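Cycloalternan-forming enzyme (Listeria monocytogenes serovar 1/2a, PDB 5F7U) is a multidomain glycoside hydrolase family 31 protein that joins a TIM barrel to several beta domains, among them a family 6 carbohydrate-binding module. Local coordinates at residues Pro883-Ile888 / Val932-Asn937; Val865-Met870 / Ala927-Val932; Leu506-Asn511 / Thr547-Gly552; Val267-Tyr272 / Met558-Pro563. The protein carries 1 engineered substitution. All coordinates share one frame; numbering follows the deposited sequence.

Interaction 1: residues Pro883-Ile888 / Val932-Asn937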
loop_
_atom_site.group_PDB
_atom_site.type_symbol
_atom_site.label_atom_id
_atom_site.label_comp_id
_atom_site.label_asym_id
_atom_site.label_seq_id
_atom_site.Cartn_x
_atom_site.Cartn_y
_atom_site.Cartn_z
ATOM N N PRO A 883 29.854 -6.013 -27.834
ATOM C CA PRO A 883 30.529 -4.888 -28.503
ATOM C C PRO A 883 31.779 -5.291 -29.269
ATOM O O PRO A 883 32.395 -6.329 -28.972
ATOM C CB PRO A 883 30.960 -3.978 -27.339
ATOM C CG PRO A 883 30.140 -4.394 -26.181
ATOM C CD PRO A 883 29.903 -5.870 -26.363
ATOM N N THR A 884 32.142 -4.461 -30.241
ATOM C CA THR A 884 33.437 -4.578 -30.908
ATOM C C THR A 884 34.501 -3.750 -30.180
ATOM O O THR A 884 35.690 -4.047 -30.273
ATOM C CB THR A 884 33.360 -4.167 -32.389
ATOM O OG1 THR A 884 32.782 -2.864 -32.498
ATOM C CG2 THR A 884 32.498 -5.157 -33.164
ATOM N N SER A 885 34.066 -2.703 -29.484
ATOM C CA SER A 885 34.922 -1.930 -28.582
ATOM C C SER A 885 34.066 -1.147 -27.610
ATOM O O SER A 885 32.865 -0.946 -27.841
ATOM C CB SER A 885 35.840 -0.976 -29.351
ATOM O OG SER A 885 35.092 0.044 -29.987
ATOM N N VAL A 886 34.684 -0.725 -26.509
ATOM C CA VAL A 886 34.029 0.160 -25.539
ATOM C C VAL A 886 35.014 1.276 -25.232
ATOM O O VAL A 886 36.183 1.008 -25.013
ATOM C CB VAL A 886 33.604 -0.577 -24.245
ATOM C CG1 VAL A 886 32.944 0.379 -23.252
ATOM C CG2 VAL A 886 32.632 -1.708 -24.566
ATOM N N THR A 887 34.530 2.513 -25.233
ATOM C CA THR A 887 35.355 3.659 -24.869
ATOM C C THR A 887 34.790 4.375 -23.657
ATOM O O THR A 887 33.578 4.339 -23.394
ATOM C CB THR A 887 35.458 4.683 -26.015
ATOM O OG1 THR A 887 34.137 5.105 -26.367
ATOM C CG2 THR A 887 36.162 4.087 -27.231
ATOM N N ILE A 888 35.682 5.013 -22.909
ATOM C CA ILE A 888 35.285 5.908 -21.839
ATOM C C ILE A 888 36.058 7.186 -22.095
ATOM O O ILE A 888 37.285 7.164 -22.176
ATOM C CB ILE A 888 35.583 5.345 -20.433
ATOM C CG1 ILE A 888 34.862 3.999 -20.228
ATOM C CG2 ILE A 888 35.161 6.364 -19.375
ATOM C CD1 ILE A 888 35.028 3.373 -18.851
ATOM N N VAL A 932 30.825 4.755 -24.275
ATOM C CA VAL A 932 30.199 4.362 -25.547
ATOM C C VAL A 932 30.477 2.891 -25.826
ATOM O O VAL A 932 31.643 2.456 -25.801
ATOM C CB VAL A 932 30.663 5.242 -26.737
ATOM C CG1 VAL A 932 29.958 4.825 -28.012
ATOM C CG2 VAL A 932 30.393 6.717 -26.466
ATOM N N LEU A 933 29.410 2.134 -26.086
ATOM C CA LEU A 933 29.519 0.758 -26.567
ATOM C C LEU A 933 29.362 0.783 -28.080
ATOM O O LEU A 933 28.341 1.263 -28.595
ATOM C CB LEU A 933 28.431 -0.141 -25.948
ATOM C CG LEU A 933 28.517 -0.551 -24.476
ATOM C CD1 LEU A 933 28.366 0.630 -23.522
ATOM C CD2 LEU A 933 27.393 -1.541 -24.190
ATOM N N ASN A 934 30.372 0.277 -28.784
ATOM C CA ASN A 934 30.362 0.244 -30.260
ATOM C C ASN A 934 30.102 -1.136 -30.815
ATOM O O ASN A 934 30.479 -2.138 -30.213
ATOM C CB ASN A 934 31.691 0.737 -30.822
ATOM C CG ASN A 934 31.976 2.178 -30.461
ATOM O OD1 ASN A 934 32.945 2.471 -29.741
ATOM N ND2 ASN A 934 31.144 3.086 -30.944
ATOM N N GLY A 935 29.469 -1.181 -31.980
ATOM C CA GLY A 935 29.203 -2.442 -32.656
ATOM C C GLY A 935 28.142 -3.304 -32.001
ATOM O O GLY A 935 28.123 -4.516 -32.217
ATOM N N VAL A 936 27.259 -2.687 -31.219
ATOM C CA VAL A 936 26.215 -3.430 -30.476
ATOM C C VAL A 936 24.853 -3.358 -31.144
ATOM O O VAL A 936 24.487 -2.339 -31.715
ATOM C CB VAL A 936 26.043 -2.917 -29.031
ATOM C CG1 VAL A 936 27.281 -3.243 -28.207
ATOM C CG2 VAL A 936 25.745 -1.415 -29.008
ATOM N N ASN A 937 24.108 -4.453 -31.052
ATOM C CA ASN A 937 22.706 -4.467 -31.435
ATOM C C ASN A 937 21.818 -4.825 -30.271
ATOM O O ASN A 937 22.317 -5.198 -29.207
ATOM C CB ASN A 937 22.494 -5.418 -32.600
ATOM C CG ASN A 937 22.968 -4.811 -33.887
ATOM O OD1 ASN A 937 22.420 -3.804 -34.344
ATOM N ND2 ASN A 937 23.975 -5.407 -34.478
HETATM O O HOH W 1 33.611 5.377 -29.030
#
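S885 and T887 both set their hydroxyl in the crowded position between backbone N and carbonyl carbon (chi1 67° and 58°), while N934 turns CG beside its own N, anti to the carbonyl carbon; on the face these residues share in the antiparallel pair 885-888/932-934, the torsions bring the polar ends together. S885 OG comes alongside the amide and lies 3.2 Å from N934 OD1, a weak bond whose proton is not settled. A water donates to the same OD1 and sits 2.7 Å from T887 OG1. T887 and V932 stand side by side, OG1 against CB of V932. Beneath them the two form a hydrogen-bonded pair, each N-H meeting the other's O in the carbonyl plane. N934 N reaches S885 O at 2.9 Å, nearly along the C=O axis. One step on, N934 O is taken by T884 N at 2.9 Å, from above the carbonyl plane; G935 then turns with a phi of 71°, and T884 OG1 lies 3.6 Å from its CA. On the other face V886 CG2 approaches L933 CG. Just past the strand ends P883 CG crosses obliquely to V936 CG1 at 3.7 Å. V886 and L933 pack on V920 and T918 of strand 917-922 in a second sheet, consistent with a beta-sandwich domain C-terminal to the barrel. The chemistry implies two-sided strands: a partly exposed side where a water and one weak, unsettled hydroxyl contact meet N934 OD1, and a buried side held by hydrocarbon, with straight backbone bonds fixing the register.

Interaction 2: residues Val865-Met870 / Ala927-Val932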
loop_
_atom_site.group_PDB
_atom_site.type_symbol
_atom_site.label_atom_id
_atom_site.label_comp_id
_atom_site.label_asym_id
_atom_site.label_seq_id
_atom_site.Cartn_x
_atom_site.Cartn_y
_atom_site.Cartn_z
ATOM N N VAL A 865 26.365 5.888 -22.591
ATOM C CA VAL A 865 25.978 6.099 -21.193
ATOM C C VAL A 865 26.728 7.320 -20.668
ATOM O O VAL A 865 27.963 7.389 -20.765
ATOM C CB VAL A 865 26.257 4.864 -20.311
ATOM C CG1 VAL A 865 25.816 5.120 -18.861
ATOM C CG2 VAL A 865 25.541 3.640 -20.862
ATOM N N ASP A 866 25.965 8.282 -20.155
ATOM C CA ASP A 866 26.524 9.476 -19.562
ATOM C C ASP A 866 26.508 9.287 -18.061
ATOM O O ASP A 866 25.449 9.352 -17.419
ATOM C CB ASP A 866 25.736 10.712 -19.991
ATOM C CG ASP A 866 25.965 11.086 -21.453
ATOM O OD1 ASP A 866 26.884 10.530 -22.132
ATOM O OD2 ASP A 866 25.218 11.972 -21.934
ATOM N N LEU A 867 27.688 9.007 -17.519
ATOM C CA LEU A 867 27.841 8.740 -16.095
ATOM C C LEU A 867 28.280 10.032 -15.388
ATOM O O LEU A 867 29.214 10.692 -15.836
ATOM C CB LEU A 867 28.856 7.611 -15.907
ATOM C CG LEU A 867 29.119 6.939 -14.562
ATOM C CD1 LEU A 867 27.958 6.051 -14.135
ATOM C CD2 LEU A 867 30.400 6.131 -14.678
ATOM N N PRO A 868 27.576 10.430 -14.307
ATOM C CA PRO A 868 27.987 11.647 -13.614
ATOM C C PRO A 868 29.200 11.332 -12.737
ATOM O O PRO A 868 29.619 10.170 -12.686
ATOM C CB PRO A 868 26.759 11.976 -12.759
ATOM C CG PRO A 868 26.212 10.638 -12.400
ATOM C CD PRO A 868 26.452 9.768 -13.622
ATOM N N ALA A 869 29.744 12.341 -12.055
ATOM C CA ALA A 869 30.757 12.104 -11.029
ATOM C C ALA A 869 30.205 11.082 -10.016
ATOM O O ALA A 869 29.037 11.168 -9.625
ATOM C CB ALA A 869 31.115 13.402 -10.336
ATOM N N MET A 870 31.032 10.107 -9.643
ATOM C CA MET A 870 30.649 9.063 -8.674
ATOM C C MET A 870 31.741 8.939 -7.617
ATOM O O MET A 870 32.905 9.248 -7.881
ATOM C CB MET A 870 30.463 7.698 -9.357
ATOM C CG MET A 870 29.428 7.639 -10.471
ATOM S SD MET A 870 27.718 7.865 -9.925
ATOM C CE MET A 870 27.369 6.261 -9.214
ATOM N N ALA A 927 34.328 13.699 -11.994
ATOM C CA ALA A 927 33.951 14.323 -13.249
ATOM C C ALA A 927 33.021 13.383 -13.989
ATOM O O ALA A 927 33.022 12.178 -13.726
ATOM C CB ALA A 927 35.186 14.604 -14.097
ATOM N N LYS A 928 32.234 13.944 -14.905
ATOM C CA LYS A 928 31.371 13.163 -15.797
ATOM C C LYS A 928 32.225 12.275 -16.700
ATOM O O LYS A 928 33.345 12.652 -17.069
ATOM C CB LYS A 928 30.505 14.080 -16.658
ATOM C CG LYS A 928 29.524 14.953 -15.876
ATOM C CD LYS A 928 28.622 15.805 -16.778
ATOM C CE LYS A 928 27.670 14.989 -17.667
ATOM N NZ LYS A 928 26.825 13.941 -16.996
ATOM N N GLN A 929 31.708 11.095 -17.029
ATOM C CA GLN A 929 32.404 10.168 -17.926
ATOM C C GLN A 929 31.464 9.714 -19.020
ATOM O O GLN A 929 30.334 9.325 -18.744
ATOM C CB GLN A 929 32.967 8.961 -17.169
ATOM C CG GLN A 929 34.093 9.330 -16.203
ATOM C CD GLN A 929 34.670 8.118 -15.520
ATOM O OE1 GLN A 929 34.201 7.709 -14.454
ATOM N NE2 GLN A 929 35.682 7.519 -16.135
ATOM N N ALA A 930 31.944 9.758 -20.256
ATOM C CA ALA A 930 31.138 9.394 -21.419
ATOM C C ALA A 930 31.494 7.980 -21.891
ATOM O O ALA A 930 32.570 7.766 -22.454
ATOM C CB ALA A 930 31.331 10.423 -22.530
ATOM N N ILE A 931 30.589 7.025 -21.657
ATOM C CA ILE A 931 30.819 5.615 -21.994
ATOM C C ILE A 931 30.113 5.346 -23.319
ATOM O O ILE A 931 28.945 5.699 -23.478
ATOM C CB ILE A 931 30.273 4.657 -20.896
ATOM C CG1 ILE A 931 30.991 4.890 -19.548
ATOM C CG2 ILE A 931 30.378 3.189 -21.330
ATOM C CD1 ILE A 931 30.303 4.225 -18.359
ATOM N N VAL A 932 30.825 4.755 -24.275
ATOM C CA VAL A 932 30.199 4.362 -25.547
ATOM C C VAL A 932 30.477 2.891 -25.826
ATOM O O VAL A 932 31.643 2.456 -25.801
ATOM C CB VAL A 932 30.663 5.242 -26.737
ATOM C CG1 VAL A 932 29.958 4.825 -28.012
ATOM C CG2 VAL A 932 30.393 6.717 -26.466
HETATM O O HOH W 2 28.493 8.680 -23.746
HETATM O O HOH W 3 32.118 9.532 -13.540
#
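L867 and Q929 lie side by side and point the same way, although their first torsions differ: L867 sends CG anti to its backbone N (chi1 -171°), Q929 tucks CG beside its N. The leucine's CD2 reaches toward the neighbouring strand and meets CD1 of I931 obliquely at 4.1 Å. Farther along, V865 and I931 touch through their branch points, CB to CB at 4.1 Å. This largely apolar, buried face, which Q929 shares, packs on A922 and V920 of strand 917-922 and on M876 of strand 874-879. D866 and A930, the non-hydrogen-bonded pair, face the other way. There a water lies 2.9 Å from D866 OD1 and also near I931 O, though it has more acceptors in reach than protons. K928 bends at its third and fourth torsions, so NZ swings back to 4.2 Å from L867 O; it stays 5.6 Å from D866 OD2, too far for a direct ion pair. Four bonds set the backbone, from V865 N to I931 O at 2.7 Å through to Q929 N to L867 O at 2.8 Å. Beyond L867 no further backbone bond joins the segments; a second water sits between P868 O and A927 O. Strand 929-934 here runs between 862-867 and 885-888, one leucine- and isoleucine-lined face turned to a second sheet, as in the beta-sandwich domains that follow the barrel in family 31.

Interaction 3: residues Leu506-Asn511 / Thr547-Gly552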
loop_
_atom_site.group_PDB
_atom_site.type_symbol
_atom_site.label_atom_id
_atom_site.label_comp_id
_atom_site.label_asym_id
_atom_site.label_seq_id
_atom_site.Cartn_x
_atom_site.Cartn_y
_atom_site.Cartn_z
ATOM N N LEU A 506 -7.527 4.723 27.469
ATOM C CA LEU A 506 -6.751 5.286 26.359
ATOM C C LEU A 506 -6.050 6.579 26.745
ATOM O O LEU A 506 -6.617 7.407 27.453
ATOM C CB LEU A 506 -7.645 5.582 25.158
ATOM C CG LEU A 506 -8.226 4.446 24.340
ATOM C CD1 LEU A 506 -8.868 5.079 23.108
ATOM C CD2 LEU A 506 -7.116 3.482 23.903
ATOM N N LEU A 507 -4.804 6.730 26.297
ATOM C CA LEU A 507 -4.104 8.004 26.419
ATOM C C LEU A 507 -4.687 8.959 25.384
ATOM O O LEU A 507 -4.835 8.605 24.217
ATOM C CB LEU A 507 -2.590 7.812 26.210
ATOM C CG LEU A 507 -1.604 8.954 26.512
ATOM C CD1 LEU A 507 -1.533 10.020 25.424
ATOM C CD2 LEU A 507 -1.866 9.573 27.891
ATOM N N ASP A 508 -5.041 10.168 25.811
ATOM C CA ASP A 508 -5.551 11.141 24.863
ATOM C C ASP A 508 -4.413 11.780 24.068
ATOM O O ASP A 508 -3.794 12.749 24.531
ATOM C CB ASP A 508 -6.388 12.202 25.588
ATOM C CG ASP A 508 -6.960 13.259 24.639
ATOM O OD1 ASP A 508 -6.689 13.221 23.403
ATOM O OD2 ASP A 508 -7.707 14.132 25.142
ATOM N N PHE A 509 -4.148 11.245 22.872
ATOM C CA PHE A 509 -3.062 11.745 22.020
ATOM C C PHE A 509 -3.300 13.133 21.433
ATOM O O PHE A 509 -2.397 13.701 20.822
ATOM C CB PHE A 509 -2.631 10.699 20.969
ATOM C CG PHE A 509 -1.857 9.570 21.570
ATOM C CD1 PHE A 509 -0.481 9.693 21.787
ATOM C CD2 PHE A 509 -2.508 8.410 21.998
ATOM C CE1 PHE A 509 0.239 8.658 22.387
ATOM C CE2 PHE A 509 -1.794 7.372 22.590
ATOM C CZ PHE A 509 -0.414 7.508 22.794
ATOM N N THR A 510 -4.479 13.706 21.679
ATOM C CA THR A 510 -4.751 15.108 21.295
ATOM C C THR A 510 -4.218 16.097 22.338
ATOM O O THR A 510 -4.171 17.312 22.093
ATOM C CB THR A 510 -6.260 15.404 21.015
ATOM O OG1 THR A 510 -7.012 15.515 22.230
ATOM C CG2 THR A 510 -6.888 14.366 20.096
ATOM N N ASN A 511 -3.831 15.567 23.498
ATOM C CA ASN A 511 -3.462 16.362 24.655
ATOM C C ASN A 511 -1.931 16.368 24.730
ATOM O O ASN A 511 -1.335 15.368 25.104
ATOM C CB ASN A 511 -4.129 15.743 25.903
ATOM C CG ASN A 511 -3.813 16.476 27.203
ATOM O OD1 ASN A 511 -2.795 17.156 27.327
ATOM N ND2 ASN A 511 -4.674 16.292 28.198
ATOM N N THR A 547 -17.748 10.250 24.120
ATOM C CA THR A 547 -16.319 10.222 24.403
ATOM C C THR A 547 -15.703 11.534 23.914
ATOM O O THR A 547 -15.911 11.903 22.768
ATOM C CB THR A 547 -15.662 8.998 23.735
ATOM O OG1 THR A 547 -16.342 7.832 24.208
ATOM C CG2 THR A 547 -14.178 8.921 24.083
ATOM N N THR A 548 -15.004 12.241 24.806
ATOM C CA THR A 548 -14.558 13.618 24.530
ATOM C C THR A 548 -13.049 13.766 24.694
ATOM O O THR A 548 -12.490 13.362 25.719
ATOM C CB THR A 548 -15.267 14.629 25.466
ATOM O OG1 THR A 548 -16.689 14.435 25.406
ATOM C CG2 THR A 548 -14.919 16.094 25.077
ATOM N N PHE A 549 -12.412 14.379 23.693
ATOM C CA PHE A 549 -10.965 14.588 23.680
ATOM C C PHE A 549 -10.595 16.034 24.014
ATOM O O PHE A 549 -11.470 16.933 24.003
ATOM C CB PHE A 549 -10.384 14.107 22.351
ATOM C CG PHE A 549 -10.601 12.631 22.126
ATOM C CD1 PHE A 549 -11.868 12.133 21.780
ATOM C CD2 PHE A 549 -9.564 11.731 22.324
ATOM C CE1 PHE A 549 -12.080 10.769 21.628
ATOM C CE2 PHE A 549 -9.766 10.358 22.162
ATOM C CZ PHE A 549 -11.027 9.877 21.809
ATOM N N SER A 550 -9.316 16.262 24.320
ATOM C CA SER A 550 -8.856 17.590 24.762
ATOM C C SER A 550 -9.005 18.671 23.694
ATOM O O SER A 550 -9.057 19.863 24.021
ATOM C CB SER A 550 -7.415 17.529 25.251
ATOM O OG SER A 550 -6.543 17.464 24.142
ATOM N N ASN A 551 -9.047 18.248 22.431
ATOM C CA ASN A 551 -9.267 19.138 21.299
ATOM C C ASN A 551 -10.747 19.512 21.127
ATOM O O ASN A 551 -11.094 20.209 20.185
ATOM C CB ASN A 551 -8.662 18.558 20.000
ATOM C CG ASN A 551 -9.354 17.277 19.521
ATOM O OD1 ASN A 551 -10.277 16.765 20.160
ATOM N ND2 ASN A 551 -8.901 16.757 18.396
ATOM N N GLY A 552 -11.605 19.044 22.032
ATOM C CA GLY A 552 -13.043 19.341 21.990
ATOM C C GLY A 552 -13.846 18.422 21.083
ATOM O O GLY A 552 -15.079 18.430 21.130
#
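D508 OD1 is gripped twice, by T510 N at 2.8 Å and by T510 OG1 at 2.6 Å. The hydroxyl uses the syn lone pair, whereas the N-H arrives from above the carboxylate plane, closing an Asx turn. The other oxygen reaches across: S550 N donates to the syn side of D508 OD2 at 2.8 Å. CG anti to the backbone N (chi1 -180°) places the carboxylate there, and its three donors would favour the ionised form. OD1 also meets the edge of the F549 ring, 3.4 Å from CD2, with carboxylate and ring planes 86° apart. Both segments are loops of the TIM barrel: 506-511 belongs to the connection between its third and fourth strands, and 547-552 leads from the fourth, 534-536, to helix 555-577. Each folds into a type I turn, D508 to N511 and F549 to G552. N511 is the N-cap of helix 512-520, its OD1 bound to A514 N. T510 OG1, set between its backbone N and carbonyl carbon, lies 2.8 Å from S550 OG, which may donate to it, and receives a weak, long bond from N551 N. The T510 and N551 side chains cross at about a right angle, CG2 3.6 Å from ND2, while N551 OD1 turns to E553 N. S550 OG touches N511 CB at 3.4 Å.

Interaction 4: residues Val267-Tyr272 / Met558-Pro563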
loop_
_atom_site.group_PDB
_atom_site.type_symbol
_atom_site.label_atom_id
_atom_site.label_comp_id
_atom_site.label_asym_id
_atom_site.label_seq_id
_atom_site.Cartn_x
_atom_site.Cartn_y
_atom_site.Cartn_z
ATOM N N VAL A 267 -18.552 1.081 0.613
ATOM C CA VAL A 267 -17.257 1.106 1.307
ATOM C C VAL A 267 -17.374 1.988 2.541
ATOM O O VAL A 267 -17.728 3.162 2.432
ATOM C CB VAL A 267 -16.141 1.650 0.391
ATOM C CG1 VAL A 267 -14.799 1.536 1.084
ATOM C CG2 VAL A 267 -16.105 0.899 -0.942
ATOM N N GLU A 268 -17.061 1.422 3.709
ATOM C CA GLU A 268 -17.157 2.172 4.966
ATOM C C GLU A 268 -15.786 2.730 5.321
ATOM O O GLU A 268 -14.820 1.964 5.412
ATOM C CB GLU A 268 -17.588 1.249 6.116
ATOM C CG GLU A 268 -18.854 0.457 5.860
ATOM C CD GLU A 268 -20.096 1.298 5.600
ATOM O OE1 GLU A 268 -20.173 2.493 5.976
ATOM O OE2 GLU A 268 -21.050 0.730 5.026
ATOM N N THR A 269 -15.719 4.042 5.537
ATOM C CA THR A 269 -14.513 4.671 6.034
ATOM C C THR A 269 -14.573 4.595 7.561
ATOM O O THR A 269 -15.101 5.476 8.234
ATOM C CB THR A 269 -14.376 6.128 5.557
ATOM O OG1 THR A 269 -14.646 6.189 4.149
ATOM C CG2 THR A 269 -12.934 6.629 5.815
ATOM N N TYR A 270 -14.059 3.497 8.089
ATOM C CA TYR A 270 -14.250 3.182 9.501
ATOM C C TYR A 270 -13.135 2.240 9.908
ATOM O O TYR A 270 -13.084 1.085 9.448
ATOM C CB TYR A 270 -15.600 2.468 9.671
ATOM C CG TYR A 270 -16.034 2.249 11.102
ATOM C CD1 TYR A 270 -16.582 3.308 11.864
ATOM C CD2 TYR A 270 -15.973 0.971 11.680
ATOM C CE1 TYR A 270 -17.021 3.101 13.168
ATOM C CE2 TYR A 270 -16.411 0.757 12.977
ATOM C CZ TYR A 270 -16.926 1.815 13.715
ATOM O OH TYR A 270 -17.365 1.571 14.999
ATOM N N VAL A 271 -12.260 2.704 10.787
ATOM C CA VAL A 271 -11.173 1.839 11.259
ATOM C C VAL A 271 -11.734 0.766 12.194
ATOM O O VAL A 271 -12.623 1.036 13.015
ATOM C CB VAL A 271 -10.025 2.624 11.948
ATOM C CG1 VAL A 271 -9.401 3.644 10.978
ATOM C CG2 VAL A 271 -10.464 3.281 13.260
ATOM N N TYR A 272 -11.216 -0.452 12.060
ATOM C CA TYR A 272 -11.713 -1.546 12.878
ATOM C C TYR A 272 -10.654 -2.617 13.018
ATOM O O TYR A 272 -9.896 -2.864 12.080
ATOM C CB TYR A 272 -13.012 -2.116 12.282
ATOM C CG TYR A 272 -13.801 -2.954 13.248
ATOM C CD1 TYR A 272 -14.713 -2.371 14.146
ATOM C CD2 TYR A 272 -13.644 -4.327 13.256
ATOM C CE1 TYR A 272 -15.442 -3.171 15.035
ATOM C CE2 TYR A 272 -14.341 -5.126 14.135
ATOM C CZ TYR A 272 -15.232 -4.554 15.012
ATOM O OH TYR A 272 -15.889 -5.434 15.851
ATOM N N MET A 558 -13.423 11.404 16.168
ATOM C CA MET A 558 -12.093 10.975 16.574
ATOM C C MET A 558 -11.779 9.516 16.331
ATOM O O MET A 558 -10.592 9.175 16.307
ATOM C CB MET A 558 -11.836 11.326 18.040
ATOM C CG MET A 558 -11.402 12.773 18.244
ATOM S SD MET A 558 -9.844 13.204 17.438
ATOM C CE MET A 558 -8.679 12.051 18.185
ATOM N N ARG A 559 -12.788 8.661 16.153
ATOM C CA ARG A 559 -12.484 7.234 15.974
ATOM C C ARG A 559 -11.426 6.977 14.874
ATOM O O ARG A 559 -10.425 6.282 15.136
ATOM C CB ARG A 559 -13.715 6.359 15.737
ATOM C CG ARG A 559 -13.273 4.910 15.539
ATOM C CD ARG A 559 -14.418 3.955 15.478
ATOM N NE ARG A 559 -13.946 2.598 15.187
ATOM C CZ ARG A 559 -13.625 1.679 16.091
ATOM N NH1 ARG A 559 -13.672 1.937 17.415
ATOM N NH2 ARG A 559 -13.234 0.476 15.661
ATOM N N ASN A 560 -11.619 7.532 13.671
ATOM C CA ASN A 560 -10.682 7.265 12.580
ATOM C C ASN A 560 -9.340 7.980 12.769
ATOM O O ASN A 560 -8.288 7.481 12.345
ATOM C CB ASN A 560 -11.281 7.638 11.219
ATOM C CG ASN A 560 -12.443 6.725 10.819
ATOM O OD1 ASN A 560 -12.639 5.643 11.389
ATOM N ND2 ASN A 560 -13.202 7.146 9.812
ATOM N N ARG A 561 -9.399 9.141 13.414
ATOM C CA ARG A 561 -8.224 9.997 13.628
ATOM C C ARG A 561 -7.297 9.492 14.720
ATOM O O ARG A 561 -6.068 9.610 14.604
ATOM C CB ARG A 561 -8.680 11.446 13.912
ATOM C CG ARG A 561 -7.561 12.464 14.220
ATOM C CD ARG A 561 -6.435 12.488 13.184
ATOM N NE ARG A 561 -6.937 12.689 11.824
ATOM C CZ ARG A 561 -6.219 12.494 10.720
ATOM N NH1 ARG A 561 -4.957 12.075 10.795
ATOM N NH2 ARG A 561 -6.777 12.710 9.538
ATOM N N TYR A 562 -7.881 8.969 15.791
ATOM C CA TYR A 562 -7.113 8.526 16.960
ATOM C C TYR A 562 -5.878 7.675 16.631
ATOM O O TYR A 562 -4.777 7.993 17.119
ATOM C CB TYR A 562 -8.020 7.810 17.968
ATOM C CG TYR A 562 -7.262 7.447 19.227
ATOM C CD1 TYR A 562 -7.128 8.373 20.276
ATOM C CD2 TYR A 562 -6.681 6.179 19.378
ATOM C CE1 TYR A 562 -6.409 8.048 21.415
ATOM C CE2 TYR A 562 -5.960 5.844 20.526
ATOM C CZ TYR A 562 -5.835 6.773 21.542
ATOM O OH TYR A 562 -5.127 6.450 22.682
ATOM N N PRO A 563 -6.035 6.594 15.812
ATOM C CA PRO A 563 -4.821 5.810 15.561
ATOM C C PRO A 563 -3.672 6.597 14.948
ATOM O O PRO A 563 -2.507 6.346 15.311
ATOM C CB PRO A 563 -5.303 4.696 14.602
ATOM C CG PRO A 563 -6.625 5.207 14.059
ATOM C CD PRO A 563 -7.220 5.921 15.232
#
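The R559 guanidinium lies flat on one face of the Y270 ring, planes 22° apart and centres 4.7 Å apart; NE sits 3.4 Å above the ring toward its rim, near CZ, and Y270 OH lies over the guanidinium face. Along the guanidinium edge sits V271 O, and Y272 CD1 comes obliquely to NH2 at 3.5 Å. This stack joins two domains: the chain leaving strand 266-269 of the galactose mutarotase-like domain meets helix 555-577, which follows the fourth strand of the TIM barrel. R559 is extended from CG to NE, and its side-on grip on V271 O uses NE at 3.0 Å and NH2 at 2.8 Å, the oxygen close to the guanidinium plane. NH1 goes to V542 O, W543 is a cation-pi partner, and Y270 OH receives a bond from L17 N. N560 ND2 donates to T269 O at 3.0 Å, from above the carbonyl plane, and OD1 accepts from V271 N at an N-H...O angle of 167°. T269 is the centre of an inverse gamma turn; the N560 amide bonds T269 O within it and V271 N just after it. V271 CG2 rests 3.5 Å from R559 O and 4.4 Å from P563 CG.

Interactions 1 and 2 build one sheet: they share V932, and strand 929-934 pairs with 885-888 in the first and 862-867 in the second. I888 packs on I931 where they meet; the centres of the two interactions are about 15 Å apart. Both are partly buried and rest on repetitive backbone bonds. Interactions 3 and 4 lie far from this pair, without touching it, and replace ladders with side-chain-to-backbone bonds. Interaction 3, partly buried, ties barrel loops by a carboxylate; interaction 4, buried, joins two domains by arginine and asparagine. They adjoin through helix 555-577: Y562 OH bonds L507 O, and M558 packs on F549 and T510.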